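Local coordinates for protein pyrrolidone-carboxylate peptidase (Deinococcus radiodurans R1, PDB 5Z48) that removes N-terminal pyroglutamate from peptides as a thiol exopeptidase of the C15 family, generally when the second residue is not proline, at residues R58-Q63 against H155-H160; A131-D136 against Q194-R199; L32-G37 against V203-I208; A67-G72 against A117-R122. All blocks are in the same frame, centred on the assembly; numbering follows the deposited sequence.

Contact 1 of 4, residues R58-Q63 against H155-H160; sequences RLLSEQ and HWLREH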
loop_
_atom_site.group_PDB
_atom_site.type_symbol
_atom_site.label_atom_id
_atom_site.label_comp_id
_atom_site.label_asym_id
_atom_site.label_seq_id
_atom_site.Cartn_x
_atom_site.Cartn_y
_atom_site.Cartn_z
ATOM N N ARG B 58 -18.963 24.562 -22.972
ATOM C CA ARG B 58 -19.931 25.643 -22.775
ATOM C C ARG B 58 -19.514 26.561 -21.622
ATOM O O ARG B 58 -19.617 27.790 -21.733
ATOM C CB ARG B 58 -21.325 25.051 -22.566
ATOM C CG ARG B 58 -22.393 26.046 -22.210
ATOM C CD ARG B 58 -23.716 25.327 -22.134
ATOM N NE ARG B 58 -24.827 26.214 -22.443
ATOM N N LEU B 59 -19.045 25.985 -20.513
ATOM C CA LEU B 59 -18.591 26.803 -19.388
ATOM C C LEU B 59 -17.400 27.686 -19.775
ATOM O O LEU B 59 -17.357 28.879 -19.431
ATOM C CB LEU B 59 -18.225 25.901 -18.197
ATOM C CG LEU B 59 -19.377 25.231 -17.466
ATOM C CD1 LEU B 59 -18.822 24.004 -16.664
ATOM C CD2 LEU B 59 -20.117 26.225 -16.558
ATOM N N LEU B 60 -16.406 27.115 -20.469
ATOM C CA LEU B 60 -15.239 27.907 -20.859
ATOM C C LEU B 60 -15.629 29.045 -21.796
ATOM O O LEU B 60 -15.147 30.180 -21.660
ATOM C CB LEU B 60 -14.203 27.010 -21.525
ATOM C CG LEU B 60 -13.577 25.990 -20.602
ATOM C CD1 LEU B 60 -12.754 24.957 -21.443
ATOM C CD2 LEU B 60 -12.631 26.685 -19.594
ATOM N N SER B 61 -16.543 28.769 -22.726
ATOM C CA SER B 61 -16.977 29.783 -23.684
ATOM C C SER B 61 -17.849 30.858 -23.023
ATOM O O SER B 61 -17.683 32.059 -23.277
ATOM C CB SER B 61 -17.747 29.096 -24.816
ATOM O OG SER B 61 -17.959 29.985 -25.884
ATOM N N GLU B 62 -18.833 30.440 -22.223
ATOM C CA GLU B 62 -19.814 31.378 -21.696
ATOM C C GLU B 62 -19.266 32.163 -20.503
ATOM O O GLU B 62 -19.622 33.331 -20.318
ATOM C CB GLU B 62 -21.073 30.622 -21.287
ATOM C CG GLU B 62 -21.825 30.023 -22.472
ATOM C CD GLU B 62 -23.086 29.286 -22.076
ATOM O OE1 GLU B 62 -23.863 28.933 -22.984
ATOM O OE2 GLU B 62 -23.321 29.086 -20.866
ATOM N N GLN B 63 -18.431 31.538 -19.665
ATOM C CA GLN B 63 -17.911 32.228 -18.487
ATOM C C GLN B 63 -16.624 32.999 -18.734
ATOM O O GLN B 63 -16.278 33.870 -17.918
ATOM C CB GLN B 63 -17.626 31.229 -17.347
ATOM C CG GLN B 63 -18.810 30.468 -16.856
ATOM C CD GLN B 63 -19.886 31.380 -16.336
ATOM O OE1 GLN B 63 -19.605 32.359 -15.622
ATOM N NE2 GLN B 63 -21.128 31.091 -16.696
ATOM N N HIS B 155 -6.571 21.920 -24.090
ATOM C CA HIS B 155 -6.618 21.983 -25.550
ATOM C C HIS B 155 -7.531 23.113 -26.021
ATOM O O HIS B 155 -7.148 23.896 -26.905
ATOM C CB HIS B 155 -7.122 20.646 -26.093
ATOM C CG HIS B 155 -7.166 20.589 -27.588
ATOM N ND1 HIS B 155 -6.024 20.579 -28.358
ATOM C CD2 HIS B 155 -8.206 20.504 -28.451
ATOM C CE1 HIS B 155 -6.359 20.511 -29.639
ATOM N NE2 HIS B 155 -7.678 20.466 -29.725
ATOM N N TRP B 156 -8.745 23.194 -25.460
ATOM C CA TRP B 156 -9.695 24.239 -25.848
ATOM C C TRP B 156 -9.096 25.620 -25.606
ATOM O O TRP B 156 -9.135 26.496 -26.479
ATOM C CB TRP B 156 -11.012 24.059 -25.062
ATOM C CG TRP B 156 -12.103 24.960 -25.556
ATOM C CD1 TRP B 156 -13.085 24.633 -26.447
ATOM C CD2 TRP B 156 -12.311 26.341 -25.212
ATOM N NE1 TRP B 156 -13.895 25.722 -26.676
ATOM C CE2 TRP B 156 -13.453 26.774 -25.922
ATOM C CE3 TRP B 156 -11.647 27.246 -24.362
ATOM C CZ2 TRP B 156 -13.947 28.082 -25.830
ATOM C CZ3 TRP B 156 -12.135 28.539 -24.266
ATOM C CH2 TRP B 156 -13.275 28.951 -25.005
ATOM N N LEU B 157 -8.507 25.819 -24.421
ATOM C CA LEU B 157 -7.918 27.115 -24.111
ATOM C C LEU B 157 -6.811 27.473 -25.101
ATOM O O LEU B 157 -6.778 28.589 -25.630
ATOM C CB LEU B 157 -7.400 27.121 -22.681
ATOM C CG LEU B 157 -8.487 27.194 -21.593
ATOM C CD1 LEU B 157 -7.819 26.856 -20.248
ATOM C CD2 LEU B 157 -9.170 28.563 -21.556
ATOM N N ARG B 158 -5.926 26.517 -25.417
ATOM C CA ARG B 158 -4.859 26.796 -26.370
ATOM C C ARG B 158 -5.430 27.125 -27.749
ATOM O O ARG B 158 -5.032 28.111 -28.385
ATOM C CB ARG B 158 -3.908 25.591 -26.429
ATOM C CG ARG B 158 -2.765 25.726 -27.426
ATOM C CD ARG B 158 -1.807 26.819 -27.032
ATOM N NE ARG B 158 -1.260 26.633 -25.690
ATOM C CZ ARG B 158 -0.472 27.521 -25.084
ATOM N NH1 ARG B 158 -0.149 28.651 -25.709
ATOM N NH2 ARG B 158 -0.015 27.290 -23.853
ATOM N N GLU B 159 -6.394 26.323 -28.210
ATOM C CA GLU B 159 -6.941 26.541 -29.554
ATOM C C GLU B 159 -7.710 27.848 -29.677
ATOM O O GLU B 159 -7.741 28.430 -30.771
ATOM C CB GLU B 159 -7.857 25.378 -29.934
ATOM C CG GLU B 159 -7.150 24.038 -30.186
ATOM C CD GLU B 159 -6.208 24.071 -31.374
ATOM O OE1 GLU B 159 -6.713 23.937 -32.504
ATOM O OE2 GLU B 159 -4.973 24.205 -31.177
ATOM N N HIS B 160 -8.180 28.389 -28.559
ATOM C CA HIS B 160 -8.949 29.629 -28.555
ATOM C C HIS B 160 -8.097 30.826 -28.146
ATOM O O HIS B 160 -8.646 31.875 -27.789
ATOM C CB HIS B 160 -10.181 29.506 -27.649
ATOM C CG HIS B 160 -11.251 28.638 -28.231
ATOM N ND1 HIS B 160 -12.399 29.152 -28.795
ATOM C CD2 HIS B 160 -11.298 27.294 -28.434
ATOM C CE1 HIS B 160 -13.130 28.168 -29.289
ATOM N NE2 HIS B 160 -12.474 27.032 -29.103
#
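With CG anti to its backbone nitrogen (chi1 -171°), W156 carries its indole out from helix 145-159 toward L60, whose CG stands anti to its own carbonyl carbon (chi1 -67°). The arrangement is helix-helix packing within the alpha/beta/alpha sandwich of this peptidase. Axes of the two short segments cross at -40° and remain 11.1 Å apart, a wide spacing bridged by the indole. L60 CB lies 3.9 Å from the centroid of the six-membered ring of W156, close to the ring normal though shifted toward the rim, and makes a CH-pi contact with that face. L60 CD1 reaches back toward the root of the indole, 3.9 Å from W156 CE3, as the two side chains slide past each other in opposite directions. Nearer the surface, S61 CB touches W156 CZ2 at 4.1 Å. The opposite face of the indole is covered from within its own segment by the imidazole of H160, whose CD2 stands 3.3 Å above the plane of the W156 ring. With an alanine in place of W156, L60 and the H160 imidazole would probably lose the surface between them, opening a gap between the helices. On the sheet side L60 also packs on L7 of strand 5-11. L60 CD2 meets L157 CD2 at 4.4 Å, and that same L157 methyl lies at the edge of the indole, in its plane.

Contact 2 of 4, residues A131-D136 against Q194-R199; sequences AEIPGD and QSEITR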
loop_
_atom_site.group_PDB
_atom_site.type_symbol
_atom_site.label_atom_id
_atom_site.label_comp_id
_atom_site.label_asym_id
_atom_site.label_seq_id
_atom_site.Cartn_x
_atom_site.Cartn_y
_atom_site.Cartn_z
ATOM N N ALA B 131 -1.279 26.446 5.322
ATOM C CA ALA B 131 -2.566 26.123 5.936
ATOM C C ALA B 131 -2.581 24.766 6.635
ATOM O O ALA B 131 -3.663 24.291 7.010
ATOM C CB ALA B 131 -3.674 26.168 4.874
ATOM N N GLU B 132 -1.406 24.137 6.800
ATOM C CA GLU B 132 -1.243 22.836 7.466
ATOM C C GLU B 132 -1.982 21.721 6.730
ATOM O O GLU B 132 -2.435 20.760 7.357
ATOM C CB GLU B 132 -1.660 22.888 8.937
ATOM C CG GLU B 132 -0.843 23.919 9.723
ATOM C CD GLU B 132 -1.260 24.064 11.160
ATOM O OE1 GLU B 132 -0.839 25.073 11.780
ATOM O OE2 GLU B 132 -2.032 23.220 11.682
ATOM N N ILE B 133 -2.007 21.802 5.404
ATOM C CA ILE B 133 -2.617 20.775 4.549
ATOM C C ILE B 133 -1.502 20.034 3.823
ATOM O O ILE B 133 -0.809 20.637 2.984
ATOM C CB ILE B 133 -3.616 21.385 3.549
ATOM C CG1 ILE B 133 -4.765 22.038 4.327
ATOM C CG2 ILE B 133 -4.190 20.311 2.602
ATOM C CD1 ILE B 133 -5.636 22.925 3.435
ATOM N N PRO B 134 -1.315 18.729 4.087
ATOM C CA PRO B 134 -0.390 17.904 3.285
ATOM C C PRO B 134 -0.879 17.757 1.853
ATOM O O PRO B 134 -2.078 17.626 1.609
ATOM C CB PRO B 134 -0.437 16.541 3.987
ATOM C CG PRO B 134 -1.105 16.714 5.278
ATOM C CD PRO B 134 -1.985 17.971 5.162
ATOM N N GLY B 135 0.052 17.809 0.891
ATOM C CA GLY B 135 -0.333 17.605 -0.505
ATOM C C GLY B 135 0.879 17.538 -1.405
ATOM O O GLY B 135 2.018 17.728 -0.964
ATOM N N ASP B 136 0.639 17.233 -2.679
ATOM C CA ASP B 136 1.784 17.042 -3.585
ATOM C C ASP B 136 1.301 17.143 -5.024
ATOM O O ASP B 136 0.115 17.263 -5.298
ATOM C CB ASP B 136 2.483 15.710 -3.348
ATOM C CG ASP B 136 3.993 15.771 -3.665
ATOM O OD1 ASP B 136 4.460 16.720 -4.341
ATOM O OD2 ASP B 136 4.716 14.849 -3.233
ATOM N N GLN B 194 -15.116 15.963 4.887
ATOM C CA GLN B 194 -15.414 16.861 3.777
ATOM C C GLN B 194 -14.923 18.287 4.049
ATOM O O GLN B 194 -14.481 18.979 3.125
ATOM C CB GLN B 194 -16.920 16.855 3.465
ATOM C CG GLN B 194 -17.259 17.775 2.293
ATOM C CD GLN B 194 -16.651 17.256 0.995
ATOM O OE1 GLN B 194 -16.784 16.078 0.681
ATOM N NE2 GLN B 194 -15.983 18.144 0.240
ATOM N N SER B 195 -15.000 18.751 5.309
ATOM C CA SER B 195 -14.585 20.133 5.573
ATOM C C SER B 195 -13.101 20.350 5.299
ATOM O O SER B 195 -12.712 21.440 4.879
ATOM C CB SER B 195 -14.903 20.533 7.007
ATOM O OG SER B 195 -14.352 19.651 7.984
ATOM N N GLU B 196 -12.270 19.333 5.513
ATOM C CA GLU B 196 -10.851 19.440 5.154
ATOM C C GLU B 196 -10.657 19.495 3.643
ATOM O O GLU B 196 -9.840 20.274 3.145
ATOM C CB GLU B 196 -10.113 18.256 5.784
ATOM C CG GLU B 196 -8.613 18.125 5.355
ATOM C CD GLU B 196 -7.675 19.082 6.066
ATOM O OE1 GLU B 196 -8.155 20.022 6.771
ATOM O OE2 GLU B 196 -6.424 18.869 6.020
ATOM N N ILE B 197 -11.389 18.657 2.900
ATOM C CA ILE B 197 -11.313 18.654 1.432
ATOM C C ILE B 197 -11.745 20.001 0.878
ATOM O O ILE B 197 -11.052 20.598 0.038
ATOM C CB ILE B 197 -12.163 17.505 0.864
ATOM C CG1 ILE B 197 -11.564 16.158 1.282
ATOM C CG2 ILE B 197 -12.250 17.596 -0.663
ATOM C CD1 ILE B 197 -12.489 14.939 0.987
ATOM N N THR B 198 -12.914 20.486 1.306
ATOM C CA THR B 198 -13.380 21.787 0.817
ATOM C C THR B 198 -12.367 22.889 1.122
ATOM O O THR B 198 -12.126 23.765 0.274
ATOM C CB THR B 198 -14.751 22.110 1.439
ATOM O OG1 THR B 198 -15.693 21.135 0.987
ATOM C CG2 THR B 198 -15.271 23.503 1.044
ATOM N N ARG B 199 -11.822 22.904 2.330
ATOM C CA ARG B 199 -10.814 23.898 2.678
ATOM C C ARG B 199 -9.599 23.791 1.763
ATOM O O ARG B 199 -9.036 24.817 1.355
ATOM C CB ARG B 199 -10.401 23.736 4.138
ATOM C CG ARG B 199 -9.543 24.913 4.618
ATOM C CD ARG B 199 -9.335 24.854 6.117
ATOM N NE ARG B 199 -8.625 23.640 6.557
ATOM C CZ ARG B 199 -7.309 23.592 6.814
ATOM N NH1 ARG B 199 -6.537 24.679 6.699
ATOM N NH2 ARG B 199 -6.744 22.462 7.242
HETATM O O HOH W 1 -5.013 20.185 7.881
#
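R199 NH1 donates to A131 O at 2.9 Å, tying helix 194-211 to the Schellman motif that ends helix 121-130. The bond is nearly straight (170° at the hydrogen), uses a lone pair in the carbonyl plane and lies close to the guanidinium plane as well. Over one face of that group lies I133: its CD1 is 3.7 Å above the guanidinium plane, while I133 CG1 comes within 3.5 Å of R199 NH2. The arginine side chain leaves its helix extended, then bends at chi3 (61°), which turns its end across the isoleucine.

What positions the guanidinium is E196, three residues earlier on the same helix. E196 OE1 accepts from R199 NH2 at 2.9 Å on the syn side, the donor tilted out of the carboxylate plane, in a salt bridge that helps fix the rotation of the group. On the other segment, the carbonyl of A131 is presented by the helix end itself, where E132 takes the positive phi of the C-prime residue and I133 N turns back to W128 O. Y191 of the second subunit packs on I133 and hydrogen-bonds E196 OE2, bringing the contact to a subunit interface. One water donates both to that OE2 of E196 and, at 2.7 Å, to E132 O.

Contact 3 of 4, residues L32-G37 against V203-I208; sequences LELPGG and VAAEAI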
loop_
_atom_site.group_PDB
_atom_site.type_symbol
_atom_site.label_atom_id
_atom_site.label_comp_id
_atom_site.label_asym_id
_atom_site.label_seq_id
_atom_site.Cartn_x
_atom_site.Cartn_y
_atom_site.Cartn_z
ATOM N N LEU B 32 -18.024 32.196 -3.960
ATOM C CA LEU B 32 -17.037 32.742 -3.037
ATOM C C LEU B 32 -16.342 33.941 -3.667
ATOM O O LEU B 32 -15.892 33.891 -4.819
ATOM C CB LEU B 32 -15.999 31.676 -2.662
ATOM C CG LEU B 32 -14.872 32.112 -1.721
ATOM C CD1 LEU B 32 -15.359 32.414 -0.322
ATOM C CD2 LEU B 32 -13.799 30.987 -1.756
ATOM N N GLU B 33 -16.295 35.037 -2.914
ATOM C CA GLU B 33 -15.546 36.205 -3.323
ATOM C C GLU B 33 -14.125 36.062 -2.820
ATOM O O GLU B 33 -13.901 35.826 -1.630
ATOM C CB GLU B 33 -16.184 37.481 -2.783
ATOM C CG GLU B 33 -17.470 37.854 -3.512
ATOM C CD GLU B 33 -17.988 39.207 -3.059
ATOM O OE1 GLU B 33 -18.389 39.307 -1.877
ATOM O OE2 GLU B 33 -17.957 40.168 -3.865
ATOM N N LEU B 34 -13.175 36.227 -3.721
ATOM C CA LEU B 34 -11.771 36.191 -3.422
ATOM C C LEU B 34 -11.162 37.571 -3.623
ATOM O O LEU B 34 -11.758 38.439 -4.272
ATOM C CB LEU B 34 -11.094 35.147 -4.326
ATOM C CG LEU B 34 -11.551 33.739 -4.051
ATOM C CD1 LEU B 34 -11.028 32.835 -5.128
ATOM C CD2 LEU B 34 -10.982 33.360 -2.705
ATOM N N PRO B 35 -10.012 37.844 -3.013
ATOM C CA PRO B 35 -9.400 39.169 -3.157
ATOM C C PRO B 35 -9.093 39.505 -4.611
ATOM O O PRO B 35 -8.938 38.627 -5.471
ATOM C CB PRO B 35 -8.120 39.069 -2.309
ATOM C CG PRO B 35 -8.319 37.945 -1.402
ATOM C CD PRO B 35 -9.352 37.016 -1.990
ATOM N N GLY B 36 -9.051 40.799 -4.891
ATOM C CA GLY B 36 -8.803 41.251 -6.237
ATOM C C GLY B 36 -10.018 41.253 -7.126
ATOM O O GLY B 36 -9.873 41.369 -8.348
ATOM N N GLY B 37 -11.212 41.134 -6.555
ATOM C CA GLY B 37 -12.416 41.133 -7.350
ATOM C C GLY B 37 -12.779 39.803 -7.955
ATOM O O GLY B 37 -13.731 39.745 -8.746
ATOM N N VAL B 203 -8.244 26.859 -0.486
ATOM C CA VAL B 203 -6.876 27.373 -0.389
ATOM C C VAL B 203 -6.190 27.358 -1.757
ATOM O O VAL B 203 -5.476 28.314 -2.117
ATOM C CB VAL B 203 -6.099 26.579 0.691
ATOM C CG1 VAL B 203 -4.592 26.914 0.718
ATOM C CG2 VAL B 203 -6.683 26.914 2.044
ATOM N N ALA B 204 -6.415 26.304 -2.547
ATOM C CA ALA B 204 -5.869 26.268 -3.902
ATOM C C ALA B 204 -6.443 27.386 -4.742
ATOM O O ALA B 204 -5.697 28.052 -5.469
ATOM C CB ALA B 204 -6.117 24.900 -4.556
ATOM N N ALA B 205 -7.776 27.591 -4.666
ATOM C CA ALA B 205 -8.420 28.667 -5.436
ATOM C C ALA B 205 -7.830 30.027 -5.074
ATOM O O ALA B 205 -7.535 30.852 -5.960
ATOM C CB ALA B 205 -9.919 28.661 -5.170
ATOM N N GLU B 206 -7.613 30.262 -3.778
ATOM C CA GLU B 206 -7.075 31.540 -3.322
ATOM C C GLU B 206 -5.651 31.742 -3.827
ATOM O O GLU B 206 -5.274 32.862 -4.215
ATOM C CB GLU B 206 -7.134 31.598 -1.779
ATOM C CG GLU B 206 -8.565 31.552 -1.218
ATOM C CD GLU B 206 -8.676 31.403 0.309
ATOM O OE1 GLU B 206 -7.694 30.967 0.947
ATOM O OE2 GLU B 206 -9.763 31.723 0.856
ATOM N N ALA B 207 -4.857 30.673 -3.846
ATOM C CA ALA B 207 -3.477 30.812 -4.319
ATOM C C ALA B 207 -3.439 31.085 -5.827
ATOM O O ALA B 207 -2.619 31.885 -6.298
ATOM C CB ALA B 207 -2.641 29.571 -3.987
ATOM N N ILE B 208 -4.319 30.426 -6.585
ATOM C CA ILE B 208 -4.344 30.621 -8.032
ATOM C C ILE B 208 -4.673 32.073 -8.358
ATOM O O ILE B 208 -4.010 32.721 -9.177
ATOM C CB ILE B 208 -5.367 29.668 -8.680
ATOM C CG1 ILE B 208 -4.879 28.207 -8.607
ATOM C CG2 ILE B 208 -5.609 30.099 -10.126
ATOM C CD1 ILE B 208 -6.027 27.168 -8.738
#
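A short hairpin at the edge of the sheet, in which the weakly bonded strand at about 33-34 pairs antiparallel with strand 38-45, rests on the last helix of the chain, 194-211, through L34. The leucine is buried and points toward the helix, its CA 6.6 Å from the CA of E206. Its two methyls divide the work. L34 CD2 presses on the aliphatic part of the glutamate, 3.4 Å from E206 CG, a close approach for two carbons that marks tight packing. L34 CD1 turns instead to the preceding residue of the helix, lying 4.1 Å from A205 O and 4.3 Å from A205 CB. With CG anti to the carbonyl carbon (chi1 -63°) and the chain extended beyond, E206 crosses the leucine at about a right angle and offers its CG to the methyl, with E206 OE2 still 4.1 Å from L34 CD2. That carboxylate is engaged by R202 of the same helix, whose NE forms a salt bridge with E206 OE2. In the alpha/beta/alpha fold this places the hairpin beside one flank of helix 194-211, whose A204 and I208 pack on I124 of helix 121-130. L34 is further enclosed by T209 and by V40 of the partner strand, and the backbone of L32 hydrogen-bonds to V40. The chain turns back at G36 and G37, whose positive phi would bring a beta carbon into collision with the preceding carbonyl oxygen.

Contact 4 of 4, residues A67-G72 against A117-R122; sequences AVLLTG and ATLPLR. With DMS (dimethyl sulfoxide), chain H.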
loop_
_atom_site.group_PDB
_atom_site.type_symbol
_atom_site.label_atom_id
_atom_site.label_comp_id
_atom_site.label_asym_id
_atom_site.label_seq_id
_atom_site.Cartn_x
_atom_site.Cartn_y
_atom_site.Cartn_z
ATOM N N ALA B 67 -9.232 31.826 -14.718
ATOM C CA ALA B 67 -8.516 30.664 -14.210
ATOM C C ALA B 67 -9.508 29.526 -14.118
ATOM O O ALA B 67 -10.715 29.762 -13.972
ATOM C CB ALA B 67 -7.917 30.957 -12.830
ATOM N N VAL B 68 -8.996 28.285 -14.209
ATOM C CA VAL B 68 -9.834 27.085 -14.260
ATOM C C VAL B 68 -9.269 26.057 -13.289
ATOM O O VAL B 68 -8.114 25.615 -13.434
ATOM C CB VAL B 68 -9.915 26.503 -15.688
ATOM C CG1 VAL B 68 -10.746 25.228 -15.741
ATOM C CG2 VAL B 68 -10.425 27.573 -16.675
ATOM N N LEU B 69 -10.081 25.675 -12.297
ATOM C CA LEU B 69 -9.744 24.639 -11.315
ATOM C C LEU B 69 -10.724 23.467 -11.443
ATOM O O LEU B 69 -11.868 23.538 -10.983
ATOM C CB LEU B 69 -9.728 25.223 -9.893
ATOM C CG LEU B 69 -9.274 24.242 -8.790
ATOM C CD1 LEU B 69 -7.918 23.633 -9.070
ATOM C CD2 LEU B 69 -9.196 24.987 -7.448
ATOM N N LEU B 70 -10.294 22.374 -12.079
ATOM C CA LEU B 70 -11.117 21.187 -12.239
ATOM C C LEU B 70 -10.798 20.229 -11.087
ATOM O O LEU B 70 -9.607 19.999 -10.800
ATOM C CB LEU B 70 -10.784 20.515 -13.567
ATOM C CG LEU B 70 -10.763 21.430 -14.807
ATOM C CD1 LEU B 70 -10.131 20.587 -15.975
ATOM C CD2 LEU B 70 -12.131 21.918 -15.197
ATOM N N THR B 71 -11.820 19.683 -10.433
ATOM C CA THR B 71 -11.574 18.778 -9.307
ATOM C C THR B 71 -12.329 17.453 -9.473
ATOM O O THR B 71 -13.356 17.351 -10.166
ATOM C CB THR B 71 -11.939 19.422 -7.939
ATOM O OG1 THR B 71 -13.347 19.466 -7.729
ATOM C CG2 THR B 71 -11.391 20.847 -7.867
ATOM N N GLY B 72 -11.846 16.434 -8.748
ATOM C CA GLY B 72 -12.449 15.117 -8.858
ATOM C C GLY B 72 -11.927 14.238 -7.746
ATOM O O GLY B 72 -10.913 14.554 -7.101
ATOM N N ALA B 117 -0.396 21.037 -17.210
ATOM C CA ALA B 117 -1.229 21.993 -16.485
ATOM C C ALA B 117 -0.495 23.321 -16.364
ATOM O O ALA B 117 0.743 23.365 -16.240
ATOM C CB ALA B 117 -1.534 21.441 -15.087
ATOM N N THR B 118 -1.265 24.419 -16.369
ATOM C CA THR B 118 -0.688 25.768 -16.328
ATOM C C THR B 118 -1.024 26.505 -15.028
ATOM O O THR B 118 -0.850 27.734 -14.951
ATOM C CB THR B 118 -1.164 26.570 -17.537
ATOM O OG1 THR B 118 -2.598 26.523 -17.577
ATOM C CG2 THR B 118 -0.609 25.967 -18.848
ATOM N N LEU B 119 -1.478 25.773 -14.007
ATOM C CA LEU B 119 -1.618 26.326 -12.673
ATOM C C LEU B 119 -0.237 26.584 -12.061
ATOM O O LEU B 119 0.754 25.948 -12.432
ATOM C CB LEU B 119 -2.396 25.357 -11.769
ATOM C CG LEU B 119 -3.862 25.111 -12.129
ATOM C CD1 LEU B 119 -4.448 24.201 -11.105
ATOM C CD2 LEU B 119 -4.577 26.451 -12.131
ATOM N N PRO B 120 -0.153 27.501 -11.080
ATOM C CA PRO B 120 1.106 27.750 -10.365
ATOM C C PRO B 120 1.298 26.679 -9.294
ATOM O O PRO B 120 0.933 26.854 -8.141
ATOM C CB PRO B 120 0.888 29.153 -9.788
ATOM C CG PRO B 120 -0.615 29.244 -9.584
ATOM C CD PRO B 120 -1.202 28.472 -10.734
ATOM N N LEU B 121 1.822 25.513 -9.731
ATOM C CA LEU B 121 1.824 24.321 -8.872
ATOM C C LEU B 121 2.545 24.576 -7.560
ATOM O O LEU B 121 2.028 24.209 -6.492
ATOM C CB LEU B 121 2.453 23.116 -9.600
ATOM C CG LEU B 121 1.730 22.729 -10.889
ATOM C CD1 LEU B 121 2.524 21.584 -11.569
ATOM C CD2 LEU B 121 0.257 22.359 -10.693
ATOM N N ARG B 122 3.757 25.143 -7.605
ATOM C CA ARG B 122 4.513 25.289 -6.355
ATOM C C ARG B 122 3.867 26.307 -5.423
ATOM O O ARG B 122 3.870 26.099 -4.198
ATOM C CB ARG B 122 5.976 25.649 -6.625
ATOM C CG ARG B 122 6.754 24.563 -7.384
ATOM C CD ARG B 122 6.986 23.278 -6.584
ATOM N NE ARG B 122 7.454 22.182 -7.464
ATOM C CZ ARG B 122 7.616 20.929 -7.043
ATOM N NH1 ARG B 122 7.376 20.607 -5.769
ATOM N NH2 ARG B 122 7.963 19.974 -7.887
HETATM S S DMS H . 4.267 25.053 -13.130
HETATM O O DMS H . 3.878 25.455 -11.761
HETATM C C1 DMS H . 2.922 24.593 -14.258
HETATM C C2 DMS H . 5.317 23.574 -13.122
#
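V68 and L69 lie in the extended strand 67-73, and facing them L119 belongs to the loop that leads into helix 121-130. The backbone of that loop is extended at L119 and then folds at P120, the centre of an inverse gamma turn and the N-cap position of the helix. L119 carries the contact with both of its methyls, which its CG, anti to the carbonyl carbon (chi1 -66°), brings to the strand. L119 CD2 approaches the backbone, 3.9 Å from V68 O, and L119 CD1 meets L69 CD1 at 4.1 Å, the two leucine side chains crossing at about a right angle. On the helix side, a dimethyl sulfoxide molecule, probably from the crystallisation liquor, sits at the helix start. The sulfoxide O accepts a hydrogen bond from L121 N at 2.9 Å, bent to 146°. The sulfoxide C1 lies 3.1 Å from the carbonyl oxygen of L119 and 3.2 Å from that of A117. The side chain of L121 lines the solvent molecule, with CD1 3.8 Å from C2 of the sulfoxide. A serine at L121 would probably leave the sulfoxide methyls without their apolar wall and take away one of the side chains that pack on I137 of strand 135-138. Further along strand 67-73, G72 touches the bound pyroglutamate, and the side chain of L119 is about 8 Å from that of E83, an active-site residue by similarity. Strand 67-73 itself runs between the parallel strands 5-11 and 167-172, and I208 of helix 194-211 packs on A67, L69 and L119.

From the N terminus, contact 3 opens first, at 32-37, and closes last in the chain, at 203-208, enclosing the other three. Contact 1 opens next on helix 49-63 and closes on helix 145-159; contact 4 is nested inside it, starting on the following strand 67-73 and ending at the start of helix 121-130. Contact 2 opens at the far end of that helix, still within the loop of contact 1, and closes at 194-199, so contacts 1 and 2 cross. Contacts 2 and 3 share helix 194-211 and touch through A131 and V203. On the sheet, L60 of contact 1 packs on V68 of contact 4, joining helix 49-63 to strand 67-73.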